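Local coordinates for protein EreC (Klebsiella pneumoniae, PDB 6XCQ) that probably hydrolyses the macrolactone ester bond of erythromycin and related macrolide antibiotics, giving its bacterial host an esterase-based route to macrolide resistance, at residues R164-Q169 and S249-S254; K182-E187 and T223-R228; L227-L232 and D243-A248. The protein carries 1 engineered substitution. All coordinates share one frame; numbering follows the deposited sequence. Where two conformers were deposited one is given.

Interaction 1. Residues R164-Q169 and S249-S254; sequences RDDLAQ and SDRIES
D166 holds two residues of the facing helix at once, one with each carboxylate oxygen. The hydroxyl of S254 gives its proton to the carboxylate, S254 OG lying 2.8 Å from D166 OD2. It comes down from above the carboxylate plane, 54° out of it, rather than from the side. The other oxygen forms a salt bridge with R251: in the conformer given for that arginine, D166 OD1 and R251 NE are 3.5 Å apart. The carboxylate and guanidinium planes are turned only 18° from each other, and D166 OD1 also rests 3.5 Å from R251 CD, so the aliphatic neck of the arginine takes part. The first torsion of D166 places CG beside the backbone N and anti to the carbonyl carbon (chi1 -74°), which points both oxygens across the interface. R251 in this conformer bends at chi2 and again at chi3, which folds its NE back to D166 while NH1 swings to Q169. Q169, likewise one of two conformers, comes in extended, its amide carbon CD passing 3.5 Å from R251 CD. Its OE1 sits at the edge of the guanidinium, though the bond to R251 NH1 is improbably short and its details are doubtful.

The two helices, 164-177 and 244-267, run nearly antiparallel here, their local axes 9.1 Å apart at closest approach; the CA atoms of D166 and R251 are only 5.4 Å apart. This is an antiparallel helix pair in the helical part of the enzyme, joined here by a largely buried polar network, while L167 packs on I255. Next outward, P158 touches both D166 and S254, and helix 101-112 covers the contact with I102 against D166 and Q169 and A101 against R251. Beside them, D165 takes a salt bridge from R106.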
loop_
_atom_site.group_PDB
_atom_site.type_symbol
_atom_site.label_atom_id
_atom_site.label_comp_id
_atom_site.label_asym_id
_atom_site.label_seq_id
_atom_site.Cartn_x
_atom_site.Cartn_y
_atom_site.Cartn_z
ATOM N N ARG A 164 1.762 -17.154 -8.062
ATOM C CA ARG A 164 2.038 -18.514 -7.613
ATOM C C ARG A 164 1.439 -18.798 -6.237
ATOM O O ARG A 164 0.738 -19.797 -6.061
ATOM C CB ARG A 164 3.543 -18.773 -7.590
ATOM C CG ARG A 164 3.874 -20.235 -7.286
ATOM C CD ARG A 164 5.286 -20.410 -6.746
ATOM N NE ARG A 164 5.474 -19.774 -5.442
ATOM C CZ ARG A 164 6.286 -18.743 -5.228
ATOM N NH1 ARG A 164 6.402 -18.225 -4.012
ATOM N NH2 ARG A 164 6.981 -18.229 -6.234
ATOM N N ASP A 165 1.741 -17.954 -5.240
ATOM C CA ASP A 165 1.229 -18.183 -3.887
ATOM C C ASP A 165 -0.293 -18.266 -3.896
ATOM O O ASP A 165 -0.883 -19.135 -3.249
ATOM C CB ASP A 165 1.656 -17.064 -2.922
ATOM C CG ASP A 165 3.133 -17.112 -2.517
ATOM O OD1 ASP A 165 3.836 -18.123 -2.740
ATOM O OD2 ASP A 165 3.585 -16.090 -1.956
ATOM N N ASP A 166 -0.948 -17.345 -4.608
ATOM C CA ASP A 166 -2.406 -17.329 -4.587
ATOM C C ASP A 166 -2.965 -18.612 -5.185
ATOM O O ASP A 166 -3.883 -19.217 -4.625
ATOM C CB ASP A 166 -2.938 -16.116 -5.341
ATOM C CG ASP A 166 -2.766 -14.814 -4.560
ATOM O OD1 ASP A 166 -3.120 -14.775 -3.357
ATOM O OD2 ASP A 166 -2.292 -13.827 -5.160
ATOM N N LEU A 167 -2.422 -19.030 -6.329
ATOM C CA LEU A 167 -2.910 -20.229 -6.997
ATOM C C LEU A 167 -2.648 -21.471 -6.166
ATOM O O LEU A 167 -3.458 -22.407 -6.160
ATOM C CB LEU A 167 -2.249 -20.377 -8.361
ATOM C CG LEU A 167 -2.683 -19.427 -9.470
ATOM C CD1 LEU A 167 -1.496 -19.155 -10.379
ATOM C CD2 LEU A 167 -3.862 -20.005 -10.251
ATOM N N ALA A 168 -1.509 -21.508 -5.477
ATOM C CA ALA A 168 -1.168 -22.682 -4.684
ATOM C C ALA A 168 -2.094 -22.820 -3.486
ATOM O O ALA A 168 -2.510 -23.932 -3.145
ATOM C CB ALA A 168 0.291 -22.610 -4.228
ATOM N N GLN A 169 -2.405 -21.706 -2.820
ATOM C CA GLN A 169 -3.369 -21.763 -1.729
ATOM C C GLN A 169 -4.751 -22.112 -2.258
ATOM O O GLN A 169 -5.454 -22.944 -1.671
ATOM C CB GLN A 169 -3.407 -20.435 -0.967
ATOM C CG GLN A 169 -4.297 -20.495 0.259
ATOM C CD GLN A 169 -4.672 -19.128 0.804
ATOM O OE1 GLN A 169 -5.833 -18.870 1.116
ATOM N NE2 GLN A 169 -3.688 -18.250 0.927
ATOM N N SER A 249 -12.486 -17.397 -2.448
ATOM C CA SER A 249 -12.997 -16.244 -3.178
ATOM C C SER A 249 -11.994 -15.095 -3.171
ATOM O O SER A 249 -11.838 -14.395 -4.177
ATOM C CB SER A 249 -14.324 -15.799 -2.576
ATOM O OG SER A 249 -15.212 -16.902 -2.536
ATOM N N ASP A 250 -11.308 -14.883 -2.048
ATOM C CA ASP A 250 -10.298 -13.836 -2.010
ATOM C C ASP A 250 -9.128 -14.170 -2.924
ATOM O O ASP A 250 -8.615 -13.288 -3.626
ATOM C CB ASP A 250 -9.815 -13.620 -0.579
ATOM C CG ASP A 250 -10.891 -13.013 0.320
ATOM O OD1 ASP A 250 -11.983 -12.649 -0.183
ATOM O OD2 ASP A 250 -10.640 -12.906 1.539
ATOM N N ARG A 251 -8.689 -15.434 -2.935
ATOM C CA ARG A 251 -7.559 -15.807 -3.781
ATOM C C ARG A 251 -7.876 -15.547 -5.247
ATOM O O ARG A 251 -7.089 -14.913 -5.963
ATOM C CB ARG A 251 -7.184 -17.275 -3.566
ATOM C CG ARG A 251 -6.707 -17.638 -2.161
ATOM C CD ARG A 251 -5.405 -16.924 -1.764
ATOM N NE ARG A 251 -5.686 -15.650 -1.107
ATOM C CZ ARG A 251 -6.179 -15.526 0.124
ATOM N NH1 ARG A 251 -6.444 -16.596 0.860
ATOM N NH2 ARG A 251 -6.407 -14.323 0.622
ATOM N N ILE A 252 -9.040 -16.018 -5.706
ATOM C CA ILE A 252 -9.446 -15.810 -7.096
ATOM C C ILE A 252 -9.482 -14.325 -7.426
ATOM O O ILE A 252 -9.015 -13.906 -8.490
ATOM C CB ILE A 252 -10.815 -16.465 -7.367
ATOM C CG1 ILE A 252 -10.720 -17.988 -7.275
ATOM C CG2 ILE A 252 -11.336 -16.054 -8.742
ATOM C CD1 ILE A 252 -12.066 -18.667 -6.990
ATOM N N GLU A 253 -10.051 -13.506 -6.534
ATOM C CA GLU A 253 -10.055 -12.057 -6.781
ATOM C C GLU A 253 -8.632 -11.530 -6.948
ATOM O O GLU A 253 -8.345 -10.750 -7.863
ATOM C CB GLU A 253 -10.748 -11.308 -5.644
ATOM C CG GLU A 253 -12.276 -11.422 -5.616
ATOM C CD GLU A 253 -12.938 -10.895 -6.878
ATOM O OE1 GLU A 253 -13.640 -11.682 -7.555
ATOM O OE2 GLU A 253 -12.747 -9.705 -7.202
ATOM N N SER A 254 -7.737 -11.932 -6.049
ATOM C CA SER A 254 -6.345 -11.517 -6.132
ATOM C C SER A 254 -5.728 -11.917 -7.471
ATOM O O SER A 254 -5.059 -11.105 -8.118
ATOM C CB SER A 254 -5.555 -12.117 -4.971
ATOM O OG SER A 254 -4.191 -11.716 -5.065
#

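Interaction 2. Residues K182-E187 and T223-R228; sequences KPHVDE and TRLKLR
H184 and L225 reach for each other from opposite directions and bury most of the surface here. The leucine methyl meets the imidazole at its rim, in the plane of the ring, with L225 CD1 3.4 Å from H184 CD2. With CG anti to the backbone N (chi1 -178°), H184 stretches its ring across an antiparallel helix-helix contact in the helical part of the enzyme: the local directions of helices 182-191 and 212-231 differ by 147°, and their axes are 11.1 Å apart at the closest. The ring also has a CH-pi partner over one face: in the conformer given, R224 CD stands 4.2 Å from the H184 ring centroid, 20° off the normal. V185 CG2 meets the same methyl, L225 CD1, at 3.7 Å and roughly at right angles to the histidine's approach; I181 touches L225 and R224 from the preceding loop. At its polar end, H184 NE2 is hydrogen-bonded to the backbone oxygen of G221. Since that oxygen can only accept, NE2 should carry a hydrogen; the nearby guanidinium of R224 would probably disfavour a second one on ND1, so a neutral ring that packs by its carbons is the likelier reading.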
loop_
_atom_site.group_PDB
_atom_site.type_symbol
_atom_site.label_atom_id
_atom_site.label_comp_id
_atom_site.label_asym_id
_atom_site.label_seq_id
_atom_site.Cartn_x
_atom_site.Cartn_y
_atom_site.Cartn_z
ATOM N N LYS A 182 -10.578 -28.802 -9.416
ATOM C CA LYS A 182 -9.138 -28.832 -9.173
ATOM C C LYS A 182 -8.287 -29.015 -10.429
ATOM O O LYS A 182 -7.197 -28.418 -10.485
ATOM C CB LYS A 182 -8.814 -29.924 -8.148
ATOM C CG LYS A 182 -7.328 -30.183 -7.952
ATOM C CD LYS A 182 -6.892 -29.919 -6.522
ATOM C CE LYS A 182 -5.597 -30.645 -6.197
ATOM N NZ LYS A 182 -4.501 -30.316 -7.149
ATOM N N PRO A 183 -8.668 -29.817 -11.433
ATOM C CA PRO A 183 -7.839 -29.856 -12.652
ATOM C C PRO A 183 -7.721 -28.495 -13.320
ATOM O O PRO A 183 -6.652 -28.128 -13.821
ATOM C CB PRO A 183 -8.575 -30.860 -13.549
ATOM C CG PRO A 183 -9.404 -31.675 -12.631
ATOM C CD PRO A 183 -9.786 -30.780 -11.500
ATOM N N HIS A 184 -8.818 -27.740 -13.329
ATOM C CA HIS A 184 -8.832 -26.407 -13.916
ATOM C C HIS A 184 -7.879 -25.466 -13.178
ATOM O O HIS A 184 -7.147 -24.701 -13.815
ATOM C CB HIS A 184 -10.278 -25.899 -13.912
ATOM C CG HIS A 184 -10.471 -24.552 -14.537
ATOM N ND1 HIS A 184 -10.772 -24.385 -15.871
ATOM C CD2 HIS A 184 -10.454 -23.309 -13.997
ATOM C CE1 HIS A 184 -10.909 -23.094 -16.132
ATOM N NE2 HIS A 184 -10.723 -22.421 -15.010
ATOM N N VAL A 185 -7.850 -25.524 -11.840
ATOM C CA VAL A 185 -6.904 -24.708 -11.076
ATOM C C VAL A 185 -5.470 -25.112 -11.393
ATOM O O VAL A 185 -4.571 -24.261 -11.473
ATOM C CB VAL A 185 -7.184 -24.808 -9.561
ATOM C CG1 VAL A 185 -6.033 -24.184 -8.742
ATOM C CG2 VAL A 185 -8.499 -24.147 -9.210
ATOM N N ASP A 186 -5.231 -26.412 -11.571
ATOM C CA ASP A 186 -3.874 -26.891 -11.818
ATOM C C ASP A 186 -3.414 -26.542 -13.228
ATOM O O ASP A 186 -2.237 -26.231 -13.444
ATOM C CB ASP A 186 -3.803 -28.397 -11.574
ATOM C CG ASP A 186 -3.910 -28.746 -10.105
ATOM O OD1 ASP A 186 -3.231 -28.095 -9.283
ATOM O OD2 ASP A 186 -4.673 -29.668 -9.766
ATOM N N GLU A 187 -4.331 -26.577 -14.196
ATOM C CA GLU A 187 -4.011 -26.061 -15.520
ATOM C C GLU A 187 -3.595 -24.594 -15.438
ATOM O O GLU A 187 -2.594 -24.187 -16.042
ATOM C CB GLU A 187 -5.216 -26.243 -16.443
ATOM C CG GLU A 187 -5.002 -25.781 -17.872
ATOM C CD GLU A 187 -5.590 -26.740 -18.894
ATOM N N THR A 223 -11.914 -16.150 -14.805
ATOM C CA THR A 223 -13.316 -15.735 -14.796
ATOM C C THR A 223 -14.252 -16.936 -14.610
ATOM O O THR A 223 -15.207 -16.874 -13.828
ATOM C CB THR A 223 -13.634 -14.971 -16.087
ATOM O OG1 THR A 223 -12.922 -13.714 -16.087
ATOM C CG2 THR A 223 -15.099 -14.687 -16.204
ATOM N N ARG A 224 -13.987 -18.038 -15.316
ATOM C CA ARG A 224 -14.803 -19.238 -15.137
ATOM C C ARG A 224 -14.811 -19.675 -13.679
ATOM O O ARG A 224 -15.871 -19.967 -13.109
ATOM C CB ARG A 224 -14.287 -20.369 -16.033
ATOM C CG ARG A 224 -15.196 -21.610 -16.085
ATOM C CD ARG A 224 -14.742 -22.715 -15.126
ATOM N NE ARG A 224 -15.212 -24.036 -15.530
ATOM C CZ ARG A 224 -16.363 -24.580 -15.145
ATOM N NH1 ARG A 224 -17.196 -23.913 -14.347
ATOM N NH2 ARG A 224 -16.688 -25.795 -15.574
ATOM N N LEU A 225 -13.634 -19.703 -13.052
ATOM C CA LEU A 225 -13.542 -20.117 -11.655
ATOM C C LEU A 225 -14.293 -19.168 -10.740
ATOM O O LEU A 225 -14.944 -19.605 -9.789
ATOM C CB LEU A 225 -12.079 -20.179 -11.221
ATOM C CG LEU A 225 -11.459 -21.566 -11.249
ATOM C CD1 LEU A 225 -9.954 -21.446 -11.199
ATOM C CD2 LEU A 225 -11.990 -22.417 -10.102
ATOM N N LYS A 226 -14.163 -17.863 -10.991
ATOM C CA LYS A 226 -14.797 -16.855 -10.150
ATOM C C LYS A 226 -16.310 -17.002 -10.144
ATOM O O LYS A 226 -16.958 -16.852 -9.100
ATOM C CB LYS A 226 -14.434 -15.472 -10.668
ATOM C CG LYS A 226 -14.958 -14.328 -9.830
ATOM C CD LYS A 226 -14.662 -13.012 -10.524
ATOM C CE LYS A 226 -15.798 -12.025 -10.354
ATOM N NZ LYS A 226 -15.647 -11.250 -9.101
ATOM N N LEU A 227 -16.892 -17.235 -11.318
ATOM C CA LEU A 227 -18.345 -17.340 -11.421
ATOM C C LEU A 227 -18.853 -18.671 -10.869
ATOM O O LEU A 227 -19.948 -18.730 -10.297
ATOM C CB LEU A 227 -18.768 -17.162 -12.882
ATOM C CG LEU A 227 -19.052 -15.746 -13.416
ATOM C CD1 LEU A 227 -18.070 -14.729 -12.911
ATOM C CD2 LEU A 227 -19.069 -15.745 -14.939
ATOM N N ARG A 228 -18.082 -19.744 -11.017
ATOM C CA ARG A 228 -18.497 -21.009 -10.423
ATOM C C ARG A 228 -18.521 -20.907 -8.901
ATOM O O ARG A 228 -19.495 -21.316 -8.257
ATOM C CB ARG A 228 -17.586 -22.150 -10.874
ATOM C CG ARG A 228 -17.960 -23.476 -10.192
ATOM C CD ARG A 228 -17.054 -24.641 -10.593
ATOM N NE ARG A 228 -17.282 -25.828 -9.764
ATOM C CZ ARG A 228 -18.239 -26.735 -9.979
ATOM N NH1 ARG A 228 -19.098 -26.592 -10.986
ATOM N NH2 ARG A 228 -18.360 -27.777 -9.162
#

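Interaction 3. Residues L227-L232 and D243-A248; sequences LRLASL and DLFRKA
One residue before L229, which meets F245 across the contact, the carbonyl oxygen of R228 is gripped by two donors. The hydroxyl of S231 gives its proton to it, S231 OG lying 2.8 Å from R228 O, and the backbone N of L232 is the second. On the same turn the next carbonyl, that of L229, is approached from L232, just along the chain, and from the facing helix. A weak backbone bond reaches it from L232 N, 3.2 Å from L229 O, and the aromatic F245 presents its rim, with F245 CE1 also 3.2 Å from L229 O. The oxygen lies at the ring edge, near the ring plane, so it meets a polarised C-H rather than the pi cloud. The ring gets there because F245 turns CG anti to its backbone nitrogen (chi1 166°), sending the side chain over to the last turn of helix 212-231. There the phenyl and the leucine side chain run alongside each other, pointing opposite ways, L229 CD1 settling 4.2 Å from F245 CD1. The same methyl reaches one turn further along helix 244-267, where L229 CD1 lies 4.1 Å from A248 CB.

Around this apolar patch, L236 of the short helix 233-236 touches both L229 and F245, while A233 and K237 add to the cover of the ring. I173, on helix 164-177, packs against A248 from another helix.

At the start of helix 244-267, D243 occupies the N-cap position without a capping bond from its side chain; it pairs instead with R246, NH2 lying 3.2 Å from D243 OD2 in the conformer given, and at longer range with K247.

L229, F245 and A248 thus close the turn end of a helical hairpin, two antiparallel helices linked by a loop that carries the short helix 233-236.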
loop_
_atom_site.group_PDB
_atom_site.type_symbol
_atom_site.label_atom_id
_atom_site.label_comp_id
_atom_site.label_asym_id
_atom_site.label_seq_id
_atom_site.Cartn_x
_atom_site.Cartn_y
_atom_site.Cartn_z
ATOM N N LEU A 227 -16.892 -17.235 -11.318
ATOM C CA LEU A 227 -18.345 -17.340 -11.421
ATOM C C LEU A 227 -18.853 -18.671 -10.869
ATOM O O LEU A 227 -19.948 -18.730 -10.297
ATOM C CB LEU A 227 -18.768 -17.162 -12.882
ATOM C CG LEU A 227 -19.052 -15.746 -13.416
ATOM C CD1 LEU A 227 -18.070 -14.729 -12.911
ATOM C CD2 LEU A 227 -19.069 -15.745 -14.939
ATOM N N ARG A 228 -18.082 -19.744 -11.017
ATOM C CA ARG A 228 -18.497 -21.009 -10.423
ATOM C C ARG A 228 -18.521 -20.907 -8.901
ATOM O O ARG A 228 -19.495 -21.316 -8.257
ATOM C CB ARG A 228 -17.586 -22.150 -10.874
ATOM C CG ARG A 228 -17.960 -23.476 -10.192
ATOM C CD ARG A 228 -17.054 -24.641 -10.593
ATOM N NE ARG A 228 -17.282 -25.828 -9.764
ATOM C CZ ARG A 228 -18.239 -26.735 -9.979
ATOM N NH1 ARG A 228 -19.098 -26.592 -10.986
ATOM N NH2 ARG A 228 -18.360 -27.777 -9.162
ATOM N N LEU A 229 -17.477 -20.320 -8.309
ATOM C CA LEU A 229 -17.409 -20.259 -6.851
ATOM C C LEU A 229 -18.533 -19.411 -6.285
ATOM O O LEU A 229 -19.146 -19.774 -5.275
ATOM C CB LEU A 229 -16.059 -19.701 -6.395
ATOM C CG LEU A 229 -14.951 -20.716 -6.105
ATOM C CD1 LEU A 229 -15.060 -21.266 -4.699
ATOM C CD2 LEU A 229 -14.977 -21.847 -7.113
ATOM N N ALA A 230 -18.796 -18.255 -6.898
ATOM C CA ALA A 230 -19.882 -17.419 -6.404
ATOM C C ALA A 230 -21.224 -18.136 -6.541
ATOM O O ALA A 230 -22.092 -18.012 -5.668
ATOM C CB ALA A 230 -19.896 -16.084 -7.143
ATOM N N SER A 231 -21.406 -18.898 -7.621
ATOM C CA SER A 231 -22.679 -19.582 -7.818
ATOM C C SER A 231 -22.902 -20.669 -6.771
ATOM O O SER A 231 -24.056 -20.964 -6.427
ATOM C CB SER A 231 -22.748 -20.163 -9.234
ATOM O OG SER A 231 -22.076 -21.408 -9.323
ATOM N N LEU A 232 -21.830 -21.258 -6.239
ATOM C CA LEU A 232 -21.945 -22.335 -5.260
ATOM C C LEU A 232 -21.859 -21.856 -3.820
ATOM O O LEU A 232 -21.861 -22.694 -2.905
ATOM C CB LEU A 232 -20.860 -23.397 -5.507
ATOM C CG LEU A 232 -21.001 -24.096 -6.863
ATOM C CD1 LEU A 232 -19.882 -25.108 -7.074
ATOM C CD2 LEU A 232 -22.388 -24.772 -6.999
ATOM N N ASP A 243 -13.891 -21.137 7.064
ATOM C CA ASP A 243 -13.840 -19.951 6.218
ATOM C C ASP A 243 -13.171 -20.220 4.873
ATOM O O ASP A 243 -12.647 -19.292 4.247
ATOM C CB ASP A 243 -13.123 -18.806 6.949
ATOM C CG ASP A 243 -11.670 -19.147 7.320
ATOM O OD1 ASP A 243 -11.250 -20.327 7.200
ATOM O OD2 ASP A 243 -10.944 -18.220 7.739
ATOM N N LEU A 244 -13.176 -21.474 4.407
ATOM C CA LEU A 244 -12.426 -21.789 3.194
ATOM C C LEU A 244 -13.082 -21.206 1.943
ATOM O O LEU A 244 -12.377 -20.868 0.987
ATOM C CB LEU A 244 -12.244 -23.303 3.046
ATOM C CG LEU A 244 -11.397 -24.060 4.081
ATOM C CD1 LEU A 244 -11.326 -25.545 3.721
ATOM C CD2 LEU A 244 -10.012 -23.476 4.166
ATOM N N PHE A 245 -14.412 -21.082 1.915
ATOM C CA PHE A 245 -15.044 -20.441 0.765
ATOM C C PHE A 245 -14.573 -18.994 0.624
ATOM O O PHE A 245 -14.221 -18.545 -0.473
ATOM C CB PHE A 245 -16.573 -20.478 0.866
ATOM C CG PHE A 245 -17.236 -19.557 -0.116
ATOM C CD1 PHE A 245 -17.310 -19.899 -1.461
ATOM C CD2 PHE A 245 -17.694 -18.311 0.277
ATOM C CE1 PHE A 245 -17.876 -19.022 -2.385
ATOM C CE2 PHE A 245 -18.256 -17.430 -0.642
ATOM C CZ PHE A 245 -18.352 -17.788 -1.967
ATOM N N ARG A 246 -14.577 -18.252 1.733
ATOM C CA ARG A 246 -14.144 -16.855 1.720
ATOM C C ARG A 246 -12.692 -16.730 1.285
ATOM O O ARG A 246 -12.341 -15.834 0.504
ATOM C CB ARG A 246 -14.340 -16.246 3.110
ATOM C CG ARG A 246 -14.250 -14.724 3.172
ATOM C CD ARG A 246 -12.841 -14.237 3.497
ATOM N NE ARG A 246 -12.315 -14.805 4.734
ATOM C CZ ARG A 246 -11.019 -14.875 5.018
ATOM N NH1 ARG A 246 -10.126 -14.409 4.156
ATOM N NH2 ARG A 246 -10.617 -15.409 6.160
ATOM N N LYS A 247 -11.825 -17.606 1.799
ATOM C CA LYS A 247 -10.421 -17.563 1.397
ATOM C C LYS A 247 -10.270 -17.890 -0.080
ATOM O O LYS A 247 -9.520 -17.211 -0.787
ATOM C CB LYS A 247 -9.569 -18.504 2.253
ATOM C CG LYS A 247 -9.467 -18.062 3.699
ATOM C CD LYS A 247 -8.553 -18.971 4.510
ATOM C CE LYS A 247 -8.199 -18.330 5.844
ATOM N NZ LYS A 247 -7.390 -19.226 6.702
ATOM N N ALA A 248 -10.997 -18.907 -0.584
ATOM C CA ALA A 248 -10.913 -19.204 -2.017
ATOM C C ALA A 248 -11.377 -18.017 -2.849
ATOM O O ALA A 248 -10.734 -17.649 -3.846
ATOM C CB ALA A 248 -11.738 -20.448 -2.375
#

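How the interactions relate
All three contacts lie on one side of the chain's centre, in the helical part beside the mixed beta-sheet, with neighbouring centres about 11 Å apart in every pairing. Along the chain, interactions 2 and 3 are both nested inside the loop that interaction 1 closes. Helix 244-267 serves interactions 1 and 3, and helix 212-231 serves 2 and 3, which share L227 and R228. Direct touches connect them too: E253 from interaction 1 forms a salt bridge with K226 from interaction 2, and I252 packs on L229. Helices 164-177, 182-191, 212-231 and 244-267 therefore pack together as one helical bundle, in which polar contacts lie next to apolar ones.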